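Side-chain contacts in ribosomal-protein-S5-alanine N-acetyltransferase (Vibrio fischeri, PDB 3IGR), which probably catalyses transfer of an acetyl group from acetyl-CoA to the N-terminal alanine of ribosomal protein uS5: residues I133-I138 / K146-L151; I15-A20 / Q57-H62; F70-K75 / K110-R115. One frame throughout, in Å; residues are numbered along the deposited sequence. Where two conformers were deposited one is given.

Contact 1 (I133-I138 / K146-L151)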
ATOM      1  N   ILE A 133       4.876  13.421  12.411  1.00  8.95           N
ATOM      2  CA  ILE A 133       4.401  12.357  13.302  1.00  8.09           C
ATOM      3  C   ILE A 133       5.603  11.450  13.517  1.00  8.49           C
ATOM      4  O   ILE A 133       6.239  11.011  12.525  1.00  7.87           O
ATOM      5  CB  ILE A 133       3.207  11.506  12.724  1.00  8.75           C
ATOM      6  CG1 ILE A 133       1.978  12.353  12.371  1.00 10.55           C
ATOM      7  CG2 ILE A 133       2.779  10.414  13.689  1.00  7.39           C
ATOM      8  CD1 ILE A 133       1.227  12.882  13.544  1.00 16.44           C
HETATM    9  N   MSE A 134       5.929  11.191  14.765  1.00  6.58           N
HETATM   10  CA  MSE A 134       7.029  10.366  15.186  0.50  6.37           C
HETATM   11  C   MSE A 134       6.550   8.985  15.642  1.00  5.96           C
HETATM   12  O   MSE A 134       5.569   8.865  16.280  1.00  4.88           O
HETATM   13  CB  MSE A 134       7.772  11.030  16.344  0.50  6.28           C
HETATM   14  CG  MSE A 134       8.694  12.182  15.979  0.50  7.26           C
HETATM   15 SE   MSE A 134       9.364  13.350  17.441  0.50 11.92          SE
HETATM   16  CE  MSE A 134       7.862  13.393  18.571  0.50  8.66           C
ATOM     17  N   ALA A 135       7.294   7.961  15.303  1.00  5.55           N
ATOM     18  CA  ALA A 135       7.048   6.594  15.750  1.00  6.43           C
ATOM     19  C   ALA A 135       8.398   5.961  16.030  1.00  7.35           C
ATOM     20  O   ALA A 135       9.386   6.287  15.353  1.00  7.65           O
ATOM     21  CB  ALA A 135       6.304   5.784  14.687  1.00  5.77           C
ATOM     22  N   ALA A 136       8.438   5.093  17.043  1.00  6.95           N
ATOM     23  CA  ALA A 136       9.647   4.404  17.462  1.00  7.75           C
ATOM     24  C   ALA A 136       9.293   2.937  17.729  1.00  8.61           C
ATOM     25  O   ALA A 136       8.254   2.644  18.317  1.00  8.44           O
ATOM     26  CB  ALA A 136      10.196   5.034  18.719  1.00  7.24           C
ATOM     27  N   TYR A 137      10.156   2.025  17.305  1.00  9.12           N
ATOM     28  CA  TYR A 137       9.867   0.594  17.426  1.00  9.45           C
ATOM     29  C   TYR A 137      11.124  -0.197  17.749  1.00  9.96           C
ATOM     30  O   TYR A 137      12.236   0.161  17.315  1.00  8.74           O
ATOM     31  CB  TYR A 137       9.195   0.064  16.151  1.00  9.45           C
ATOM     32  CG  TYR A 137      10.069   0.027  14.911  1.00  9.47           C
ATOM     33  CD1 TYR A 137      10.785  -1.130  14.573  1.00 10.54           C
ATOM     34  CD2 TYR A 137      10.155   1.133  14.052  1.00  8.78           C
ATOM     35  CE1 TYR A 137      11.570  -1.190  13.427  1.00  8.91           C
ATOM     36  CE2 TYR A 137      10.942   1.085  12.888  1.00 11.40           C
ATOM     37  CZ  TYR A 137      11.641  -0.070  12.587  1.00 11.05           C
ATOM     38  OH  TYR A 137      12.428  -0.115  11.466  1.00 10.06           O
ATOM     39  N   ILE A 138      10.946  -1.273  18.513  1.00 10.62           N
ATOM     40  CA  ILE A 138      12.046  -2.179  18.823  1.00 10.50           C
ATOM     41  C   ILE A 138      12.433  -2.900  17.505  1.00 10.40           C
ATOM     42  O   ILE A 138      11.555  -3.424  16.811  1.00  9.08           O
ATOM     43  CB  ILE A 138      11.638  -3.210  19.921  1.00 11.12           C
ATOM     44  CG1 ILE A 138      11.336  -2.510  21.254  1.00 12.39           C
ATOM     45  CG2 ILE A 138      12.742  -4.288  20.106  1.00 12.44           C
ATOM     46  CD1 ILE A 138      10.388  -3.296  22.199  1.00 14.16           C
ATOM     47  N   LYS A 146       7.044  -3.137   9.446  1.00  8.79           N
ATOM     48  CA  LYS A 146       6.375  -3.235   8.142  1.00  9.34           C
ATOM     49  C   LYS A 146       5.209  -2.274   7.991  1.00  9.12           C
ATOM     50  O   LYS A 146       5.014  -1.700   6.922  1.00  9.19           O
ATOM     51  CB  LYS A 146       5.973  -4.675   7.824  1.00  9.36           C
ATOM     52  CG  LYS A 146       7.030  -5.435   6.990  1.00 12.66           C
ATOM     53  CD  LYS A 146       8.486  -5.135   7.459  1.00 16.20           C
ATOM     54  CE  LYS A 146       9.084  -3.876   6.786  1.00 16.84           C
ATOM     55  NZ  LYS A 146      10.318  -3.382   7.458  1.00 17.91           N
ATOM     56  N   VAL A 147       4.459  -2.075   9.070  1.00  8.88           N
ATOM     57  CA  VAL A 147       3.412  -1.077   9.089  1.00  8.97           C
ATOM     58  C   VAL A 147       4.009   0.289   8.738  1.00  9.05           C
ATOM     59  O   VAL A 147       3.578   0.926   7.778  1.00  8.47           O
ATOM     60  CB  VAL A 147       2.701  -1.015  10.465  1.00  8.55           C
ATOM     61  CG1 VAL A 147       1.915   0.292  10.607  1.00  9.13           C
ATOM     62  CG2 VAL A 147       1.786  -2.224  10.644  1.00  9.62           C
ATOM     63  N   LEU A 148       5.005   0.716   9.511  1.00  9.03           N
ATOM     64  CA  LEU A 148       5.630   2.028   9.330  1.00  9.28           C
ATOM     65  C   LEU A 148       6.224   2.196   7.935  1.00  9.44           C
ATOM     66  O   LEU A 148       6.037   3.238   7.302  1.00  9.50           O
ATOM     67  CB  LEU A 148       6.679   2.295  10.419  1.00  8.93           C
ATOM     68  CG  LEU A 148       6.116   2.405  11.844  1.00  8.62           C
ATOM     69  CD1 LEU A 148       7.226   2.494  12.875  1.00  8.80           C
ATOM     70  CD2 LEU A 148       5.190   3.591  11.983  1.00  5.50           C
ATOM     71  N   ALA A 149       6.916   1.169   7.448  1.00 10.16           N
ATOM     72  CA  ALA A 149       7.477   1.214   6.100  1.00 10.02           C
ATOM     73  C   ALA A 149       6.370   1.394   5.064  1.00 10.73           C
ATOM     74  O   ALA A 149       6.508   2.185   4.117  1.00 10.61           O
ATOM     75  CB  ALA A 149       8.285  -0.064   5.802  1.00 10.64           C
ATOM     76  N   ALA A 150       5.263   0.676   5.245  1.00 10.66           N
ATOM     77  CA  ALA A 150       4.177   0.704   4.265  1.00 11.33           C
ATOM     78  C   ALA A 150       3.508   2.086   4.203  1.00 11.93           C
ATOM     79  O   ALA A 150       2.915   2.457   3.174  1.00 11.58           O
ATOM     80  CB  ALA A 150       3.145  -0.378   4.563  1.00 10.96           C
ATOM     81  N   LEU A 151       3.619   2.834   5.299  1.00 11.87           N
ATOM     82  CA  LEU A 151       2.983   4.137   5.429  1.00 12.45           C
ATOM     83  C   LEU A 151       3.924   5.285   5.116  1.00 12.83           C
ATOM     84  O   LEU A 151       3.565   6.458   5.275  1.00 13.15           O
ATOM     85  CB  LEU A 151       2.406   4.273   6.840  1.00 13.09           C
ATOM     86  CG  LEU A 151       1.248   3.296   7.067  1.00 13.16           C
ATOM     87  CD1 LEU A 151       0.683   3.492   8.456  1.00 16.12           C
ATOM     88  CD2 LEU A 151       0.177   3.523   6.025  1.00 15.16           C
TER
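Ala135, on strand 132-137, and Leu148, on helix 142-150, are the pair whose CA atoms come nearest, 8.0 Å apart. That spacing leaves room for a single layer of side chains between strand and helix. Alternation along the strand turns Ala135 and Tyr137 toward the helix, which answers with one residue, Leu148. The leucine divides its two methyl groups between them. CD2 leans on the methyl of Ala135, 3.7 Å from CB. The other branch, CD1, is held more tightly, lying 3.4 Å from CD2 of Tyr137 and 4.0 Å from CE2 of the same ring, while remaining 3.9 Å from Ala135 CB. It approaches the aromatic ring obliquely. The tyrosine comes alongside because its CG is tucked between the backbone N and the carbonyl carbon (chi1 68°), and the two long side chains run past one another in opposite directions. Small and large residues thus combine: Ala135 lets the leucine reach down to the strand, and Tyr137 fills the flank, its side chain also touching Ser144 and Ala145 earlier in the same helix. Tyr101 of strand 96-103 and Thr175 of strand 168-178 also touch Leu148. A helix folded back onto the strand that precedes it in this way belongs to the strand-helix unit in the C-terminal half of the GNAT acetyltransferase fold.

Contact 2 (I15-A20 / Q57-H62)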
ATOM      1  N   ILE A  15     -12.046   7.486  21.087  1.00  7.45           N
ATOM      2  CA  ILE A  15     -12.559   6.791  22.256  1.00  7.45           C
ATOM      3  C   ILE A  15     -13.492   7.713  23.049  1.00  8.33           C
ATOM      4  O   ILE A  15     -13.322   8.940  23.034  1.00  8.26           O
ATOM      5  CB  ILE A  15     -11.387   6.225  23.112  1.00  7.69           C
ATOM      6  CG1 ILE A  15     -11.850   5.068  24.007  1.00  6.87           C
ATOM      7  CG2 ILE A  15     -10.640   7.337  23.875  1.00  7.27           C
ATOM      8  CD1 ILE A  15     -10.732   4.411  24.794  1.00  5.98           C
ATOM      9  N   LYS A  16     -14.493   7.124  23.711  1.00  8.86           N
ATOM     10  CA  LYS A  16     -15.494   7.877  24.460  1.00  9.36           C
ATOM     11  C   LYS A  16     -15.638   7.346  25.885  1.00  9.57           C
ATOM     12  O   LYS A  16     -15.223   6.226  26.185  1.00  9.44           O
ATOM     13  CB  LYS A  16     -16.861   7.815  23.761  1.00  9.57           C
ATOM     14  CG  LYS A  16     -16.944   8.556  22.433  1.00 11.59           C
ATOM     15  CD  LYS A  16     -18.385   8.793  21.998  1.00 13.42           C
ATOM     16  CE  LYS A  16     -18.911   7.628  21.170  1.00 15.16           C
ATOM     17  NZ  LYS A  16     -19.745   8.076  20.008  1.00 15.46           N
ATOM     18  N   SER A  17     -16.250   8.150  26.751  1.00  9.76           N
ATOM     19  CA  SER A  17     -16.556   7.729  28.115  1.00 10.38           C
ATOM     20  C   SER A  17     -17.240   6.357  28.168  1.00 10.44           C
ATOM     21  O   SER A  17     -16.867   5.517  28.987  1.00 10.64           O
ATOM     22  CB  SER A  17     -17.408   8.785  28.826  1.00 10.35           C
ATOM     23  OG  SER A  17     -16.675   9.985  29.022  1.00 12.32           O
ATOM     24  N   SER A  18     -18.211   6.127  27.278  1.00 10.39           N
ATOM     25  CA  SER A  18     -18.967   4.864  27.242  1.00 10.28           C
ATOM     26  C   SER A  18     -18.126   3.615  26.935  1.00 10.18           C
ATOM     27  O   SER A  18     -18.600   2.490  27.125  1.00  9.63           O
ATOM     28  CB  SER A  18     -20.136   4.967  26.252  1.00 10.31           C
ATOM     29  OG  SER A  18     -19.707   5.519  25.008  1.00 10.80           O
ATOM     30  N   ASP A  19     -16.897   3.815  26.455  1.00 10.26           N
ATOM     31  CA  ASP A  19     -15.973   2.718  26.123  1.00 10.67           C
ATOM     32  C   ASP A  19     -15.190   2.118  27.308  1.00 11.23           C
ATOM     33  O   ASP A  19     -14.304   1.276  27.104  1.00 11.59           O
ATOM     34  CB  ASP A  19     -14.952   3.176  25.078  1.00 10.33           C
ATOM     35  CG  ASP A  19     -15.560   3.428  23.724  1.00 10.34           C
ATOM     36  OD1 ASP A  19     -16.488   2.689  23.323  1.00 11.18           O
ATOM     37  OD2 ASP A  19     -15.091   4.365  23.041  1.00  9.34           O
ATOM     38  N   ALA A  20     -15.497   2.552  28.531  1.00 11.49           N
ATOM     39  CA  ALA A  20     -14.686   2.197  29.706  1.00 11.52           C
ATOM     40  C   ALA A  20     -14.481   0.693  29.859  1.00 11.46           C
ATOM     41  O   ALA A  20     -13.361   0.241  30.086  1.00 10.67           O
ATOM     42  CB  ALA A  20     -15.283   2.800  30.990  1.00 11.49           C
ATOM     43  N   GLN A  57      -9.809  12.349  31.568  1.00  8.68           N
ATOM     44  CA  GLN A  57      -8.637  13.115  31.153  1.00  8.62           C
ATOM     45  C   GLN A  57      -8.504  13.219  29.625  1.00  8.54           C
ATOM     46  O   GLN A  57      -8.236  14.298  29.095  1.00  8.28           O
ATOM     47  CB  GLN A  57      -7.359  12.536  31.774  1.00  8.87           C
ATOM     48  CG  GLN A  57      -7.064  13.075  33.165  1.00  9.90           C
ATOM     49  CD  GLN A  57      -5.978  12.299  33.881  1.00 11.13           C
ATOM     50  OE1 GLN A  57      -6.175  11.146  34.261  1.00 12.13           O
ATOM     51  NE2 GLN A  57      -4.829  12.937  34.090  1.00 10.66           N
ATOM     52  N   LEU A  58      -8.700  12.098  28.932  1.00  8.34           N
ATOM     53  CA  LEU A  58      -8.624  12.053  27.468  1.00  8.07           C
ATOM     54  C   LEU A  58      -9.697  12.893  26.785  1.00  8.15           C
ATOM     55  O   LEU A  58      -9.396  13.660  25.873  1.00  8.17           O
ATOM     56  CB  LEU A  58      -8.706  10.617  26.965  1.00  7.71           C
ATOM     57  CG  LEU A  58      -7.485   9.734  27.153  1.00  7.32           C
ATOM     58  CD1 LEU A  58      -7.868   8.335  26.770  1.00  7.06           C
ATOM     59  CD2 LEU A  58      -6.289  10.215  26.335  1.00  6.44           C
ATOM     60  N   VAL A  59     -10.943  12.739  27.224  1.00  8.58           N
ATOM     61  CA  VAL A  59     -12.051  13.546  26.726  1.00  8.99           C
ATOM     62  C   VAL A  59     -11.675  15.026  26.799  1.00  9.26           C
ATOM     63  O   VAL A  59     -12.000  15.806  25.893  1.00  9.59           O
ATOM     64  CB  VAL A  59     -13.362  13.232  27.498  1.00  9.27           C
ATOM     65  CG1 VAL A  59     -14.388  14.366  27.395  1.00  9.45           C
ATOM     66  CG2 VAL A  59     -13.953  11.918  27.004  1.00  9.24           C
ATOM     67  N   GLU A  60     -10.949  15.387  27.857  1.00  9.25           N
ATOM     68  CA  GLU A  60     -10.529  16.765  28.086  1.00  9.31           C
ATOM     69  C   GLU A  60      -9.436  17.182  27.099  1.00  9.37           C
ATOM     70  O   GLU A  60      -9.471  18.284  26.543  1.00  9.18           O
ATOM     71  CB  GLU A  60     -10.083  16.942  29.544  1.00  9.44           C
ATOM     72  CG  GLU A  60     -10.108  18.378  30.066  1.00  8.97           C
ATOM     73  CD  GLU A  60     -11.469  19.137  29.690  1.00  7.93           C
ATOM     74  OE1 GLU A  60     -12.581  18.616  30.278  1.00  6.97           O
ATOM     75  OE2 GLU A  60     -11.552  20.297  28.978  1.00  7.87           O
ATOM     76  N   LEU A  61      -8.482  16.283  26.861  1.00  9.55           N
ATOM     77  CA  LEU A  61      -7.425  16.534  25.903  1.00  9.55           C
ATOM     78  C   LEU A  61      -7.988  16.658  24.482  1.00  9.79           C
ATOM     79  O   LEU A  61      -7.533  17.512  23.718  1.00  9.50           O
ATOM     80  CB  LEU A  61      -6.339  15.456  26.000  1.00  9.52           C
ATOM     81  CG  LEU A  61      -5.587  15.323  27.336  1.00  9.86           C
ATOM     82  CD1 LEU A  61      -4.846  13.993  27.425  1.00  8.51           C
ATOM     83  CD2 LEU A  61      -4.627  16.489  27.597  1.00  9.61           C
ATOM     84  N   HIS A  62      -8.991  15.835  24.147  1.00 10.25           N
ATOM     85  CA  HIS A  62      -9.671  15.926  22.836  1.00 10.70           C
ATOM     86  C   HIS A  62     -10.263  17.320  22.625  1.00 10.62           C
ATOM     87  O   HIS A  62     -10.158  17.878  21.536  1.00 10.59           O
ATOM     88  CB  HIS A  62     -10.795  14.879  22.666  1.00 10.57           C
ATOM     89  CG  HIS A  62     -10.324  13.455  22.543  1.00 10.97           C
ATOM     90  ND1 HIS A  62     -11.155  12.377  22.781  1.00 10.81           N
ATOM     91  CD2 HIS A  62      -9.116  12.930  22.211  1.00 10.22           C
ATOM     92  CE1 HIS A  62     -10.480  11.255  22.602  1.00 10.83           C
ATOM     93  NE2 HIS A  62      -9.240  11.563  22.256  1.00  9.29           N
TER
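Ile15, the residue most deeply engaged here, sets its CG2 methyl against two side chains on one flank of helix 48-63: it lies 4.1 Å from CD1 of Leu58 and at the same 4.1 Å from CE1 of His62. With CG1 extended away from the backbone N (chi1 -158°), CG2 is the branch left to face the helix. Val59, next in buried surface, turns toward the loop and offers CG2, the branch beside its backbone N and anti to the carbonyl carbon, 3.9 Å from Ser17 OG, a plain van der Waals touch at the protein surface. The residues joined belong to the N-terminal half of the GNAT fold, where the chain leaves strand 10-14, passes through helices 20-29, 31-34 and 48-63 and returns to the sheet as strand 68-74. Ile15 meets the imidazole of His62 at about a right angle, and its own carbonyl joins in, Ile15 O standing 3.7 Å from His62 CE1 at the ring edge and in the ring plane, a loose contact. The ring's hydrogen-bonding partner is different, since NE2 accepts the backbone N-H of Tyr69 on strand 68-74. One face of the imidazole is overlaid near its rim by Leu58 O, one helical turn back. The loop is braced from within: Lys16 N donates to Asp19 OD2 over 2.9 Å at 157°, and Arg13 forms a salt bridge to the same oxygen.

Contact 3 (F70-K75 / K110-R115)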
ATOM      1  N   PHE A  70      -7.493   7.017  19.456  1.00 12.34           N
ATOM      2  CA  PHE A  70      -8.456   6.292  18.629  1.00 12.73           C
ATOM      3  C   PHE A  70      -8.564   4.827  19.020  1.00 12.81           C
ATOM      4  O   PHE A  70      -7.568   4.203  19.405  1.00 12.96           O
ATOM      5  CB  PHE A  70      -8.044   6.320  17.168  1.00 12.78           C
ATOM      6  CG  PHE A  70      -8.154   7.665  16.513  1.00 13.53           C
ATOM      7  CD1 PHE A  70      -9.315   8.016  15.813  1.00 12.25           C
ATOM      8  CD2 PHE A  70      -7.077   8.552  16.548  1.00 10.93           C
ATOM      9  CE1 PHE A  70      -9.416   9.247  15.172  1.00 11.42           C
ATOM     10  CE2 PHE A  70      -7.165   9.800  15.927  1.00 13.34           C
ATOM     11  CZ  PHE A  70      -8.334  10.146  15.226  1.00 14.28           C
ATOM     12  N   VAL A  71      -9.762   4.275  18.880  1.00 12.74           N
ATOM     13  CA  VAL A  71      -9.957   2.818  18.977  1.00 12.71           C
ATOM     14  C   VAL A  71     -10.409   2.230  17.626  1.00 12.75           C
ATOM     15  O   VAL A  71     -11.029   2.924  16.804  1.00 12.46           O
ATOM     16  CB  VAL A  71     -10.950   2.412  20.093  1.00 12.57           C
ATOM     17  CG1 VAL A  71     -10.339   2.683  21.482  1.00 13.05           C
ATOM     18  CG2 VAL A  71     -12.315   3.101  19.942  1.00 11.74           C
ATOM     19  N   VAL A  72     -10.053   0.972  17.394  1.00 12.28           N
ATOM     20  CA  VAL A  72     -10.518   0.245  16.230  1.00 12.46           C
ATOM     21  C   VAL A  72     -11.595  -0.734  16.725  1.00 12.64           C
ATOM     22  O   VAL A  72     -11.346  -1.538  17.629  1.00 12.97           O
ATOM     23  CB  VAL A  72      -9.395  -0.542  15.542  1.00 12.20           C
ATOM     24  CG1 VAL A  72      -9.958  -1.253  14.301  1.00 11.32           C
ATOM     25  CG2 VAL A  72      -8.218   0.362  15.178  1.00 11.73           C
ATOM     26  N   VAL A  73     -12.786  -0.644  16.146  1.00 12.65           N
ATOM     27  CA  VAL A  73     -13.910  -1.457  16.588  1.00 12.77           C
ATOM     28  C   VAL A  73     -14.272  -2.471  15.523  1.00 12.89           C
ATOM     29  O   VAL A  73     -14.411  -2.117  14.351  1.00 12.74           O
ATOM     30  CB  VAL A  73     -15.153  -0.589  16.903  1.00 12.67           C
ATOM     31  CG1 VAL A  73     -16.395  -1.484  17.228  1.00 11.57           C
ATOM     32  CG2 VAL A  73     -14.852   0.357  18.047  1.00 12.40           C
ATOM     33  N   ASP A  74     -14.412  -3.734  15.932  1.00 12.70           N
ATOM     34  CA  ASP A  74     -15.058  -4.732  15.094  1.00 12.47           C
ATOM     35  C   ASP A  74     -16.565  -4.554  15.288  1.00 12.63           C
ATOM     36  O   ASP A  74     -17.111  -4.855  16.348  1.00 12.74           O
ATOM     37  CB  ASP A  74     -14.622  -6.143  15.496  1.00 12.69           C
ATOM     38  CG  ASP A  74     -15.096  -7.218  14.520  1.00 12.02           C
ATOM     39  OD1 ASP A  74     -16.083  -7.017  13.785  1.00 11.99           O
ATOM     40  OD2 ASP A  74     -14.463  -8.287  14.493  1.00 11.80           O
ATOM     41  N   LYS A  75     -17.225  -4.029  14.268  1.00 12.70           N
ATOM     42  CA  LYS A  75     -18.661  -3.769  14.336  1.00 13.19           C
ATOM     43  C   LYS A  75     -19.478  -5.057  14.415  1.00 13.05           C
ATOM     44  O   LYS A  75     -20.543  -5.075  15.017  1.00 13.26           O
ATOM     45  CB  LYS A  75     -19.107  -2.916  13.147  1.00 12.87           C
ATOM     46  CG  LYS A  75     -18.646  -1.460  13.236  1.00 13.32           C
ATOM     47  CD  LYS A  75     -18.442  -0.844  11.845  1.00 14.79           C
ATOM     48  CE  LYS A  75     -19.734  -0.613  11.086  1.00 15.16           C
ATOM     49  NZ  LYS A  75     -19.467   0.075   9.785  1.00 14.94           N
ATOM     50  N   LYS A 110      -4.047  -9.025   8.700  1.00 13.97           N
ATOM     51  CA  LYS A 110      -5.145  -8.583   7.846  1.00 13.91           C
ATOM     52  C   LYS A 110      -4.988  -7.138   7.395  1.00 13.54           C
ATOM     53  O   LYS A 110      -5.896  -6.587   6.785  1.00 14.05           O
ATOM     54  CB  LYS A 110      -6.492  -8.725   8.568  1.00 14.17           C
ATOM     55  CG  LYS A 110      -7.151 -10.085   8.456  1.00 14.39           C
ATOM     56  CD  LYS A 110      -6.907 -10.906   9.680  1.00 15.93           C
ATOM     57  CE  LYS A 110      -7.952 -12.006   9.800  1.00 15.06           C
ATOM     58  NZ  LYS A 110      -7.653 -12.896  10.941  1.00 16.83           N
ATOM     59  N   GLY A 111      -3.847  -6.528   7.708  1.00 13.05           N
ATOM     60  CA  GLY A 111      -3.586  -5.132   7.368  1.00 12.14           C
ATOM     61  C   GLY A 111      -4.440  -4.130   8.137  1.00 11.74           C
ATOM     62  O   GLY A 111      -4.556  -2.964   7.739  1.00 11.73           O
ATOM     63  N   ILE A 112      -5.048  -4.565   9.237  1.00 10.88           N
ATOM     64  CA  ILE A 112      -5.967  -3.685   9.958  1.00 10.70           C
ATOM     65  C   ILE A 112      -5.178  -2.520  10.567  1.00 10.87           C
ATOM     66  O   ILE A 112      -5.642  -1.384  10.558  1.00 11.37           O
ATOM     67  CB  ILE A 112      -6.785  -4.442  11.034  1.00  9.83           C
ATOM     68  CG1 ILE A 112      -7.738  -5.456  10.368  1.00  9.68           C
ATOM     69  CG2 ILE A 112      -7.571  -3.482  11.924  1.00  9.36           C
ATOM     70  CD1 ILE A 112      -8.172  -6.555  11.284  1.00  4.54           C
HETATM   71  N   MSE A 113      -3.982  -2.808  11.080  1.00 10.93           N
HETATM   72  CA  MSE A 113      -3.192  -1.797  11.752  1.00 11.08           C
HETATM   73  C   MSE A 113      -2.734  -0.728  10.757  1.00 11.28           C
HETATM   74  O   MSE A 113      -2.819   0.468  11.033  1.00 11.43           O
HETATM   75  CB  MSE A 113      -1.996  -2.436  12.455  1.00 11.35           C
HETATM   76  CG  MSE A 113      -1.321  -1.516  13.456  1.00 13.03           C
HETATM   77 SE   MSE A 113      -2.238  -1.485  15.191  1.00 18.07          SE
HETATM   78  CE  MSE A 113      -3.824  -0.382  14.809  1.00 12.00           C
ATOM     79  N   ARG A 114      -2.220  -1.175   9.617  1.00 11.07           N
ATOM     80  CA  ARG A 114      -1.794  -0.281   8.549  1.00 11.22           C
ATOM     81  C   ARG A 114      -2.911   0.688   8.130  1.00 11.33           C
ATOM     82  O   ARG A 114      -2.688   1.908   8.081  1.00 11.56           O
ATOM     83  CB  ARG A 114      -1.312  -1.090   7.344  1.00 12.02           C
ATOM     84  CG  ARG A 114      -0.738  -0.235   6.223  1.00 11.33           C
ATOM     85  CD  ARG A 114      -0.635  -1.023   4.928  1.00 13.14           C
ATOM     86  NE  ARG A 114      -1.949  -1.412   4.413  1.00 13.29           N
ATOM     87  CZ  ARG A 114      -2.349  -2.667   4.232  1.00 11.03           C
ATOM     88  NH1 ARG A 114      -1.539  -3.673   4.501  1.00  9.27           N
ATOM     89  NH2 ARG A 114      -3.550  -2.909   3.759  1.00 10.58           N
ATOM     90  N   ARG A 115      -4.104   0.158   7.858  1.00 11.23           N
ATOM     91  CA  ARG A 115      -5.251   1.000   7.485  1.00 11.68           C
ATOM     92  C   ARG A 115      -5.668   1.963   8.580  1.00 11.47           C
ATOM     93  O   ARG A 115      -5.941   3.134   8.301  1.00 11.64           O
ATOM     94  CB  ARG A 115      -6.477   0.168   7.054  1.00 11.85           C
ATOM     95  CG  ARG A 115      -6.271  -0.762   5.865  1.00 10.90           C
ATOM     96  CD  ARG A 115      -7.630  -1.377   5.398  1.00 13.20           C
ATOM     97  NE  ARG A 115      -8.464  -0.400   4.676  1.00 13.83           N
ATOM     98  CZ  ARG A 115      -9.504  -0.709   3.890  1.00 13.85           C
ATOM     99  NH1 ARG A 115      -9.881  -1.966   3.727  1.00 13.10           N
ATOM    100  NH2 ARG A 115     -10.179   0.245   3.265  1.00 13.12           N
TER
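Val72, on strand 68-74, and Ile112, on helix 112-126, meet methyl to methyl, Val72 CG1 lying 4.0 Å from Ile112 CG2, between backbones whose nearest CA atoms, those of Val72 and Ile112, are 8.7 Å apart. Both branches involved are the extended ones. In Val72 CG1 stands opposite the backbone N (chi1 -179°), and in Ile112 it is CG2 that takes the equivalent place, leaving CG1 beside its N. The two side chains cross at a slant and touch through these methyls. Val72 uses its second branch too: CG2 lies 4.5 Å from CE of Met113, a selenomethionine on the same helix, at the limit of touching. The CB of Met113 points away from the strand, yet a bend at the second torsion (chi2 82°), followed by another at the third (chi3 -75°), curls the chain back and returns its terminal methyl to Val72. The step from strand 96-103 into helix 112-126 is a signature of the GNAT fold: Lys110 and Gly111 belong to the glycine-containing loop that, in relatives, wraps the pyrophosphate of acetyl-CoA at the start of the helix. Gly111 takes the N-cap position with a positive phi, a backbone shape that favours glycine, and its carbonyl accepts the N-H of Arg115 at 3.2 Å between Gly111 O and Arg115 N. Gly111 O also sits over the centre of one face of the Arg114 guanidinium, whose NH2 is hydrogen-bonded to Asn76 of the second subunit. Toward the sheet, Leu103 touches both Ile112 and Met113, and Ile81 packs on Val72.

In the fold
Contacts 1 and 3 are buried and wholly apolar between their segments, each setting a helix on a strand of the same mixed sheet, whereas contact 2 lies at the surface and mixes methyl packing with an imidazole, a hydroxyl and a carbonyl. The two buried contacts adjoin: Val147 packs on Met113, and Ala150 and Leu151 on Arg114, so helix 142-150 and the residue after it touch helix 112-126. Contact 2 is on the far side of the chain's centre from contact 1, their centres 25 Å apart, yet it reaches contact 3 through Ile15, which touches Val71. Contact 3 thus adjoins both of the others; it also reaches the second subunit through residues of its helix, and no other chain touches contact 2.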